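Cystalysin (Treponema denticola, PDB 1C7N) is a protein of the class I and II aminotransferase family that binds pyridoxal-5'-phosphate and has two chains in its assembly. Local coordinates at residues A[256-259]-A[260-264]; A[68-71]-A[72-76]; A[216-219]-A[220-223]; A[185-188]-A[189-192]. All coordinates share one frame; numbering follows the deposited sequence.

How the interactions relate
From the N terminus, interaction 2 (68-76) comes first, at the start of helix 69-83. Interaction 4 (185-192) follows on helix 183-195, then interaction 3 (216-223) in the loop before helix 224-227, and last interaction 1 (256-264) on helix 255-267. Each is a local contact within one continuous run of chain, so none closes a long loop. They follow in series and neither nest nor cross. Interactions 3 and 4 touch: the F219 ring and T217 pack on L186 and I189, which ties the loop to the helix. Interactions 1 and 2 stand apart, but both pack on strand 92-95 at one edge of the seven-stranded sheet.

Interaction 1. Residues A[256-259]-A[260-264]; sequences DIRE and RFTKS
T262 turns its hydroxyl back along the helix onto the carbonyl of R258, one turn earlier. Its OG1 donates to R258 O at 2.9 Å. The torsion explains the reach: OG1 lies beside the T262 backbone N and opposite the carbonyl carbon (chi1 -61°). T262 N bonds the same oxygen at 3.0 Å. The two donors come from opposite faces of the carbonyl plane, and the hydroxyl stands 38° out of that plane. R258 O is thus gripped twice by one residue. The R258 side chain itself leads off elsewhere, and its NH1 bonds I252 O.

R260 lays its first carbons against the preceding turn. Its CG is 3.2 Å from D256 O, the oxygen that also accepts from R260 N. The chain then bends at chi2 and chi3 and carries the guanidinium away to a salt bridge with E108. K263 N bonds E259 O at 3.1 Å. F261 touches the earlier turn through CB alone, 3.5 Å from I257 O. Its ring points off the helix, because CG is anti to the backbone N (chi1 -179°). F261 N bonds I257 O at 2.9 Å, a regular helix bond.

These are ordinary alpha-helical i to i+4 contacts on helix 255-267. D256, E259, R260 and K263 are exposed. I257 and R260 touch F109 of helix 98-109, whose N104 bonds S264 OG. R258, F261 and T262 lie on I93 of strand 92-95.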
loop_
_atom_site.group_PDB
_atom_site.type_symbol
_atom_site.label_atom_id
_atom_site.label_comp_id
_atom_site.label_asym_id
_atom_site.label_seq_id
_atom_site.Cartn_x
_atom_site.Cartn_y
_atom_site.Cartn_z
ATOM N N ASP A 256 -10.442 21.768 1.250
ATOM C CA ASP A 256 -11.159 21.341 0.053
ATOM C C ASP A 256 -10.291 20.439 -0.811
ATOM O O ASP A 256 -10.732 19.376 -1.247
ATOM C CB ASP A 256 -11.608 22.559 -0.757
ATOM C CG ASP A 256 -12.849 23.211 -0.184
ATOM O OD1 ASP A 256 -12.872 23.486 1.035
ATOM O OD2 ASP A 256 -13.801 23.448 -0.956
ATOM N N ILE A 257 -9.060 20.867 -1.066
ATOM C CA ILE A 257 -8.141 20.072 -1.871
ATOM C C ILE A 257 -7.778 18.788 -1.127
ATOM O O ILE A 257 -7.733 17.708 -1.717
ATOM C CB ILE A 257 -6.843 20.850 -2.176
ATOM C CG1 ILE A 257 -7.150 22.033 -3.100
ATOM C CG2 ILE A 257 -5.827 19.923 -2.818
ATOM C CD1 ILE A 257 -5.959 22.950 -3.340
ATOM N N ARG A 258 -7.525 18.912 0.172
ATOM C CA ARG A 258 -7.168 17.761 0.988
ATOM C C ARG A 258 -8.264 16.703 0.958
ATOM O O ARG A 258 -7.991 15.521 0.754
ATOM C CB ARG A 258 -6.903 18.194 2.433
ATOM C CG ARG A 258 -6.386 17.077 3.334
ATOM C CD ARG A 258 -5.839 17.622 4.650
ATOM N NE ARG A 258 -6.861 18.265 5.472
ATOM C CZ ARG A 258 -6.831 19.541 5.853
ATOM N NH1 ARG A 258 -5.829 20.329 5.486
ATOM N NH2 ARG A 258 -7.795 20.029 6.623
ATOM N N GLU A 259 -9.506 17.133 1.155
ATOM C CA GLU A 259 -10.631 16.209 1.157
ATOM C C GLU A 259 -10.902 15.588 -0.209
ATOM O O GLU A 259 -11.436 14.483 -0.291
ATOM C CB GLU A 259 -11.881 16.915 1.705
ATOM C CG GLU A 259 -11.835 17.098 3.223
ATOM C CD GLU A 259 -12.891 18.052 3.756
ATOM O OE1 GLU A 259 -14.072 17.932 3.363
ATOM O OE2 GLU A 259 -12.538 18.917 4.582
ATOM N N ARG A 260 -10.530 16.284 -1.281
ATOM C CA ARG A 260 -10.729 15.747 -2.626
ATOM C C ARG A 260 -9.657 14.701 -2.924
ATOM O O ARG A 260 -9.920 13.681 -3.567
ATOM C CB ARG A 260 -10.657 16.855 -3.686
ATOM C CG ARG A 260 -11.881 17.766 -3.747
ATOM C CD ARG A 260 -12.357 17.945 -5.185
ATOM N NE ARG A 260 -11.410 18.667 -6.027
ATOM C CZ ARG A 260 -11.415 18.623 -7.357
ATOM N NH1 ARG A 260 -12.314 17.888 -7.993
ATOM N NH2 ARG A 260 -10.528 19.314 -8.055
ATOM N N PHE A 261 -8.440 14.972 -2.463
ATOM C CA PHE A 261 -7.317 14.060 -2.655
ATOM C C PHE A 261 -7.607 12.770 -1.889
ATOM O O PHE A 261 -7.363 11.666 -2.377
ATOM C CB PHE A 261 -6.035 14.700 -2.114
ATOM C CG PHE A 261 -4.811 13.848 -2.280
ATOM C CD1 PHE A 261 -4.075 13.884 -3.460
ATOM C CD2 PHE A 261 -4.392 13.009 -1.253
ATOM C CE1 PHE A 261 -2.936 13.094 -3.612
ATOM C CE2 PHE A 261 -3.257 12.215 -1.396
ATOM C CZ PHE A 261 -2.525 12.258 -2.578
ATOM N N THR A 262 -8.137 12.928 -0.682
ATOM C CA THR A 262 -8.465 11.799 0.178
ATOM C C THR A 262 -9.590 10.930 -0.382
ATOM O O THR A 262 -9.521 9.699 -0.326
ATOM C CB THR A 262 -8.866 12.297 1.570
ATOM O OG1 THR A 262 -7.766 13.010 2.145
ATOM C CG2 THR A 262 -9.246 11.135 2.468
ATOM N N LYS A 263 -10.631 11.568 -0.908
ATOM C CA LYS A 263 -11.756 10.832 -1.482
ATOM C C LYS A 263 -11.237 10.000 -2.647
ATOM O O LYS A 263 -11.530 8.808 -2.755
ATOM C CB LYS A 263 -12.835 11.796 -1.994
ATOM C CG LYS A 263 -12.340 12.744 -3.081
ATOM C CD LYS A 263 -13.435 13.610 -3.698
ATOM C CE LYS A 263 -14.235 12.846 -4.745
ATOM N NZ LYS A 263 -15.135 13.751 -5.526
ATOM N N SER A 264 -10.460 10.636 -3.519
ATOM C CA SER A 264 -9.910 9.952 -4.679
ATOM C C SER A 264 -9.024 8.785 -4.262
ATOM O O SER A 264 -9.115 7.696 -4.824
ATOM C CB SER A 264 -9.109 10.924 -5.541
ATOM O OG SER A 264 -8.627 10.262 -6.696
#

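Interaction 2. Residues A[68-71]-A[72-76]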
loop_
_atom_site.group_PDB
_atom_site.type_symbol
_atom_site.label_atom_id
_atom_site.label_comp_id
_atom_site.label_asym_id
_atom_site.label_seq_id
_atom_site.Cartn_x
_atom_site.Cartn_y
_atom_site.Cartn_z
ATOM N N THR A 68 -0.901 7.578 14.578
ATOM C CA THR A 68 -1.221 8.065 15.918
ATOM C C THR A 68 -0.992 9.575 15.913
ATOM O O THR A 68 -0.341 10.107 15.011
ATOM C CB THR A 68 -0.285 7.478 16.975
ATOM O OG1 THR A 68 1.070 7.813 16.635
ATOM C CG2 THR A 68 -0.444 5.968 17.062
ATOM N N GLU A 69 -1.514 10.268 16.918
ATOM C CA GLU A 69 -1.309 11.705 16.990
ATOM C C GLU A 69 0.185 11.943 17.161
ATOM O O GLU A 69 0.738 12.910 16.635
ATOM C CB GLU A 69 -2.086 12.305 18.165
ATOM C CG GLU A 69 -3.593 12.232 17.981
ATOM C CD GLU A 69 -4.037 12.789 16.636
ATOM O OE1 GLU A 69 -3.841 14.003 16.393
ATOM O OE2 GLU A 69 -4.576 12.005 15.820
ATOM N N GLU A 70 0.841 11.045 17.888
ATOM C CA GLU A 70 2.279 11.161 18.100
ATOM C C GLU A 70 3.000 11.063 16.754
ATOM O O GLU A 70 3.988 11.762 16.517
ATOM C CB GLU A 70 2.768 10.059 19.042
ATOM C CG GLU A 70 4.282 10.034 19.262
ATOM C CD GLU A 70 4.825 11.299 19.922
ATOM O OE1 GLU A 70 6.047 11.338 20.195
ATOM O OE2 GLU A 70 4.047 12.249 20.167
ATOM N N TYR A 71 2.499 10.199 15.874
ATOM C CA TYR A 71 3.094 10.032 14.553
ATOM C C TYR A 71 3.012 11.347 13.796
ATOM O O TYR A 71 3.995 11.814 13.219
ATOM C CB TYR A 71 2.353 8.955 13.754
ATOM C CG TYR A 71 2.760 8.909 12.295
ATOM C CD1 TYR A 71 3.871 8.178 11.882
ATOM C CD2 TYR A 71 2.047 9.623 11.330
ATOM C CE1 TYR A 71 4.265 8.159 10.541
ATOM C CE2 TYR A 71 2.433 9.611 9.988
ATOM C CZ TYR A 71 3.540 8.877 9.602
ATOM O OH TYR A 71 3.920 8.867 8.280
ATOM N N LYS A 72 1.823 11.938 13.795
ATOM C CA LYS A 72 1.601 13.199 13.112
ATOM C C LYS A 72 2.472 14.288 13.725
ATOM O O LYS A 72 3.049 15.105 13.003
ATOM C CB LYS A 72 0.123 13.585 13.192
ATOM C CG LYS A 72 -0.799 12.524 12.601
ATOM C CD LYS A 72 -2.257 12.935 12.638
ATOM C CE LYS A 72 -3.116 11.872 11.959
ATOM N NZ LYS A 72 -4.478 12.364 11.629
ATOM N N LYS A 73 2.568 14.299 15.051
ATOM C CA LYS A 73 3.389 15.298 15.726
ATOM C C LYS A 73 4.845 15.162 15.304
ATOM O O LYS A 73 5.539 16.162 15.130
ATOM C CB LYS A 73 3.309 15.149 17.250
ATOM C CG LYS A 73 1.947 15.429 17.862
ATOM C CD LYS A 73 2.067 15.591 19.377
ATOM C CE LYS A 73 0.717 15.482 20.064
ATOM N NZ LYS A 73 -0.270 16.453 19.527
ATOM N N THR A 74 5.300 13.919 15.153
ATOM C CA THR A 74 6.679 13.639 14.766
ATOM C C THR A 74 6.984 14.118 13.345
ATOM O O THR A 74 8.079 14.606 13.070
ATOM C CB THR A 74 6.989 12.125 14.887
ATOM O OG1 THR A 74 6.811 11.710 16.248
ATOM C CG2 THR A 74 8.417 11.834 14.477
ATOM N N VAL A 75 6.017 13.983 12.444
ATOM C CA VAL A 75 6.201 14.432 11.068
ATOM C C VAL A 75 6.201 15.961 11.047
ATOM O O VAL A 75 7.010 16.589 10.365
ATOM C CB VAL A 75 5.073 13.894 10.172
ATOM C CG1 VAL A 75 5.191 14.471 8.766
ATOM C CG2 VAL A 75 5.138 12.374 10.141
ATOM N N LYS A 76 5.289 16.549 11.810
ATOM C CA LYS A 76 5.180 18.000 11.918
ATOM C C LYS A 76 6.479 18.559 12.505
ATOM O O LYS A 76 6.994 19.584 12.050
ATOM C CB LYS A 76 3.988 18.356 12.815
ATOM C CG LYS A 76 3.874 19.821 13.237
ATOM C CD LYS A 76 2.617 20.013 14.100
ATOM C CE LYS A 76 2.685 21.261 14.975
ATOM N NZ LYS A 76 2.757 22.526 14.196
#
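E70 O is held by two donors from T74. T74 OG1 gives the shorter bond, 2.8 Å, and T74 N lies at 2.9 Å from the same oxygen. They reach E70 O from opposite faces of its plane, with the hydroxyl tilted 35° from it. The hydroxyl comes back over the turn because OG1 sits beside the T74 backbone N (chi1 -61°). This gives the threonine oxygen a partner inside the helix.

T68 is the N-cap. Its OG1 accepts from Y71 N at 2.9 Å, and its backbone O takes K72 N. The first turn is therefore closed by both side chain and main chain.

V75 and Y71 meet one turn apart and cross at a slant. CG2 of V75 lies over one face of the Y71 ring, offset toward the rim. It is 4.1 Å from the ring centroid, 21° off the normal, a CH-pi contact. V75 CG2 lies 3.9 Å from both CE2 and CZ of Y71.

The acidic and basic chains meet more loosely. K72 runs extended past E69, but E69 OE2 and K72 NZ stay 4.2 Å apart, beyond a salt bridge. The aliphatic part of K73 crosses E70 at about a right angle. The E70 carboxylate instead has its salt bridge with K286.

Helix 69-83 packs against helix 275-287, where the Y71 ring meets Y278 edge-to-face and T74 packs on Y285. Y71 OH bonds N249 of strand 248-251. Y71 and V75 also rest on strand 92-95, while T68 touches G15 of the second subunit.

Interaction 3. Residues A[216-219]-A[220-223]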
loop_
_atom_site.group_PDB
_atom_site.type_symbol
_atom_site.label_atom_id
_atom_site.label_comp_id
_atom_site.label_asym_id
_atom_site.label_seq_id
_atom_site.Cartn_x
_atom_site.Cartn_y
_atom_site.Cartn_z
ATOM N N HIS A 216 17.765 23.551 1.072
ATOM C CA HIS A 216 16.473 23.282 0.457
ATOM C C HIS A 216 15.406 24.194 1.052
ATOM O O HIS A 216 15.395 24.462 2.255
ATOM C CB HIS A 216 16.062 21.822 0.664
ATOM C CG HIS A 216 14.722 21.484 0.080
ATOM N ND1 HIS A 216 13.538 21.707 0.748
ATOM C CD2 HIS A 216 14.380 20.983 -1.132
ATOM C CE1 HIS A 216 12.524 21.359 -0.024
ATOM N NE2 HIS A 216 13.008 20.917 -1.171
ATOM N N THR A 217 14.518 24.674 0.195
ATOM C CA THR A 217 13.422 25.532 0.617
ATOM C C THR A 217 12.118 24.845 0.236
ATOM O O THR A 217 11.857 24.619 -0.945
ATOM C CB THR A 217 13.466 26.899 -0.098
ATOM O OG1 THR A 217 14.678 27.585 0.244
ATOM C CG2 THR A 217 12.265 27.747 0.311
ATOM N N VAL A 218 11.311 24.489 1.230
ATOM C CA VAL A 218 10.027 23.857 0.948
ATOM C C VAL A 218 9.233 24.911 0.186
ATOM O O VAL A 218 8.955 25.997 0.703
ATOM C CB VAL A 218 9.285 23.474 2.248
ATOM C CG1 VAL A 218 7.879 23.014 1.925
ATOM C CG2 VAL A 218 10.044 22.370 2.967
ATOM N N PHE A 219 8.883 24.588 -1.052
ATOM C CA PHE A 219 8.167 25.513 -1.918
ATOM C C PHE A 219 6.967 26.229 -1.297
ATOM O O PHE A 219 6.903 27.460 -1.322
ATOM C CB PHE A 219 7.738 24.789 -3.195
ATOM C CG PHE A 219 7.716 25.668 -4.419
ATOM C CD1 PHE A 219 7.682 25.100 -5.687
ATOM C CD2 PHE A 219 7.735 27.057 -4.306
ATOM C CE1 PHE A 219 7.668 25.900 -6.830
ATOM C CE2 PHE A 219 7.721 27.869 -5.443
ATOM C CZ PHE A 219 7.688 27.290 -6.706
ATOM N N GLN A 220 6.024 25.479 -0.733
ATOM C CA GLN A 220 4.836 26.100 -0.150
ATOM C C GLN A 220 5.077 26.848 1.157
ATOM O O GLN A 220 4.149 27.424 1.725
ATOM C CB GLN A 220 3.737 25.055 0.059
ATOM C CG GLN A 220 4.016 24.044 1.158
ATOM C CD GLN A 220 2.795 23.198 1.465
ATOM O OE1 GLN A 220 2.448 22.283 0.713
ATOM N NE2 GLN A 220 2.120 23.514 2.565
ATOM N N SER A 221 6.317 26.857 1.632
ATOM C CA SER A 221 6.638 27.550 2.878
ATOM C C SER A 221 6.970 29.025 2.657
ATOM O O SER A 221 7.099 29.784 3.615
ATOM C CB SER A 221 7.830 26.878 3.562
ATOM O OG SER A 221 9.041 27.214 2.904
ATOM N N ILE A 222 7.108 29.432 1.397
ATOM C CA ILE A 222 7.458 30.816 1.096
ATOM C C ILE A 222 6.267 31.754 0.891
ATOM O O ILE A 222 6.447 32.960 0.755
ATOM C CB ILE A 222 8.357 30.902 -0.161
ATOM C CG1 ILE A 222 7.560 30.514 -1.403
ATOM C CG2 ILE A 222 9.567 29.986 -0.001
ATOM C CD1 ILE A 222 8.288 30.767 -2.708
ATOM N N ASP A 223 5.055 31.205 0.871
ATOM C CA ASP A 223 3.858 32.017 0.663
ATOM C C ASP A 223 2.614 31.221 1.042
ATOM O O ASP A 223 2.418 30.106 0.564
ATOM C CB ASP A 223 3.782 32.451 -0.807
ATOM C CG ASP A 223 2.659 33.436 -1.074
ATOM O OD1 ASP A 223 1.481 33.021 -1.078
ATOM O OD2 ASP A 223 2.959 34.631 -1.280
#
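S221 folds back onto V218. S221 N bonds V218 O at 2.9 Å from above the carbonyl plane, 50° out of it, and this bond carries the turn. S221 OG also donates to V218 O, in the carbonyl plane and on a lone pair. Its 2.5 Å is unusually short, and the exact length is doubtful. The hydroxyl reaches back because chi1 of 76° sets OG between the backbone N and the carbonyl carbon. I222 follows with a weak bond from its N to F219 O, 3.4 Å long.

The I222 side chain reaches two partners with separate branches. CG2 meets T217 CG2 at 3.5 Å, the two side chains crossing at about a right angle. CD1 lies at the edge of the F219 ring, near its plane, 4.0 Å from CE2. V218 and Q220 run side by side, pointing the same way, with V218 CG1 4.1 Å from Q220 CG.

The i to i+3 bonds make a short 3-10 turn in the loop between strand 199-203 and helix 224-227. D223 then serves as N-cap of that helix, its OD1 bonding L226 N.

A second shell sets these groups in place. E204 OE2 accepts from F219 N. K183 NZ bonds T217 OG1, and T232 OG1 bonds Q220 OE1. The F219 ring also meets F170, with planes at about 55°, and rests on L200 and S202 of strand 199-203. W85 packs on both V218 and Q220.

Interaction 4. Residues A[185-188]-A[189-192]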
loop_
_atom_site.group_PDB
_atom_site.type_symbol
_atom_site.label_atom_id
_atom_site.label_comp_id
_atom_site.label_asym_id
_atom_site.label_seq_id
_atom_site.Cartn_x
_atom_site.Cartn_y
_atom_site.Cartn_z
ATOM N N GLU A 185 14.751 31.529 -7.658
ATOM C CA GLU A 185 14.134 30.712 -8.697
ATOM C C GLU A 185 12.718 30.331 -8.259
ATOM O O GLU A 185 11.773 30.399 -9.045
ATOM C CB GLU A 185 14.970 29.448 -8.940
ATOM C CG GLU A 185 16.393 29.721 -9.406
ATOM C CD GLU A 185 17.231 28.452 -9.535
ATOM O OE1 GLU A 185 17.365 27.720 -8.531
ATOM O OE2 GLU A 185 17.762 28.196 -10.640
ATOM N N LEU A 186 12.576 29.931 -6.999
ATOM C CA LEU A 186 11.273 29.555 -6.458
ATOM C C LEU A 186 10.314 30.744 -6.421
ATOM O O LEU A 186 9.103 30.571 -6.559
ATOM C CB LEU A 186 11.423 28.959 -5.051
ATOM C CG LEU A 186 12.081 27.576 -4.970
ATOM C CD1 LEU A 186 12.172 27.121 -3.515
ATOM C CD2 LEU A 186 11.278 26.576 -5.799
ATOM N N GLN A 187 10.856 31.946 -6.231
ATOM C CA GLN A 187 10.040 33.159 -6.194
ATOM C C GLN A 187 9.446 33.418 -7.572
ATOM O O GLN A 187 8.252 33.697 -7.695
ATOM C CB GLN A 187 10.883 34.364 -5.761
ATOM C CG GLN A 187 11.283 34.349 -4.287
ATOM C CD GLN A 187 10.119 34.655 -3.353
ATOM O OE1 GLN A 187 10.116 34.240 -2.191
ATOM N NE2 GLN A 187 9.135 35.396 -3.852
ATOM N N LYS A 188 10.279 33.324 -8.607
ATOM C CA LYS A 188 9.829 33.543 -9.979
ATOM C C LYS A 188 8.738 32.551 -10.360
ATOM O O LYS A 188 7.770 32.902 -11.035
ATOM C CB LYS A 188 10.989 33.399 -10.965
ATOM C CG LYS A 188 11.867 34.628 -11.131
ATOM C CD LYS A 188 12.758 34.456 -12.359
ATOM C CE LYS A 188 13.574 35.699 -12.661
ATOM N NZ LYS A 188 14.331 35.552 -13.946
ATOM N N ILE A 189 8.904 31.303 -9.936
ATOM C CA ILE A 189 7.916 30.279 -10.239
ATOM C C ILE A 189 6.642 30.563 -9.450
ATOM O O ILE A 189 5.539 30.411 -9.972
ATOM C CB ILE A 189 8.437 28.871 -9.886
ATOM C CG1 ILE A 189 9.731 28.597 -10.658
ATOM C CG2 ILE A 189 7.372 27.818 -10.229
ATOM C CD1 ILE A 189 10.385 27.276 -10.319
ATOM N N LYS A 190 6.799 30.983 -8.197
ATOM C CA LYS A 190 5.651 31.297 -7.352
ATOM C C LYS A 190 4.793 32.382 -7.990
ATOM O O LYS A 190 3.568 32.282 -8.005
ATOM C CB LYS A 190 6.106 31.767 -5.967
ATOM C CG LYS A 190 4.981 32.376 -5.131
ATOM C CD LYS A 190 5.496 32.944 -3.819
ATOM C CE LYS A 190 6.495 34.074 -4.045
ATOM N NZ LYS A 190 5.883 35.317 -4.606
ATOM N N ASP A 191 5.439 33.422 -8.511
ATOM C CA ASP A 191 4.711 34.514 -9.147
ATOM C C ASP A 191 3.937 34.025 -10.364
ATOM O O ASP A 191 2.774 34.386 -10.552
ATOM C CB ASP A 191 5.664 35.643 -9.555
ATOM C CG ASP A 191 6.213 36.402 -8.362
ATOM O OD1 ASP A 191 5.583 36.364 -7.278
ATOM O OD2 ASP A 191 7.269 37.048 -8.508
ATOM N N ILE A 192 4.583 33.206 -11.187
ATOM C CA ILE A 192 3.941 32.661 -12.374
ATOM C C ILE A 192 2.729 31.815 -11.974
ATOM O O ILE A 192 1.675 31.873 -12.613
ATOM C CB ILE A 192 4.924 31.774 -13.181
ATOM C CG1 ILE A 192 6.085 32.623 -13.702
ATOM C CG2 ILE A 192 4.194 31.088 -14.330
ATOM C CD1 ILE A 192 7.117 31.835 -14.479
#
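D191 N reaches Q187 O, and K190 N reaches L186 O, each at 2.9 Å. These are the shortest of the main-chain bonds that join the two turns. I189 N bonds E185 O at 3.1 Å, and I192 N bonds K188 O at 3.2 Å.

K190 and D191 form a salt bridge between neighbours in sequence. K190 NZ donates to D191 OD1 at 2.9 Å and meets it from above the carboxylate plane, 37° out. The K190 chain bends at chi3 and chi4 to bring NZ round to that oxygen. The side chains of Q187, one turn earlier, and K190 lie side by side and point the same way.

The two isoleucines use their CG1 branches in the same manner. With CG1 beside the backbone N (chi1 -58° in I189), the I189 CG1 comes within 3.2 Å of E185 O. The I192 CG1 likewise lies 3.2 Å from K188 O. Each isoleucine thus lays an aliphatic branch against the carbonyl that its own N-H bonds.

Farther out, the E185 carboxylate accepts from K182 N and pairs with R179, near the start of the helix. I189 packs on L168 and F170 of strand 165-171, and L186 also touches F170. I192 rests on E157 and S160 of helix 153-160. The aliphatic part of K190 lies on I222 and D223.

This is the helix of a beta-alpha-beta unit, strand 165-171, helix 183-195, strand 199-203, with its apolar side on the large sheet. Such parallel crossovers build the large domain of this aminotransferase fold.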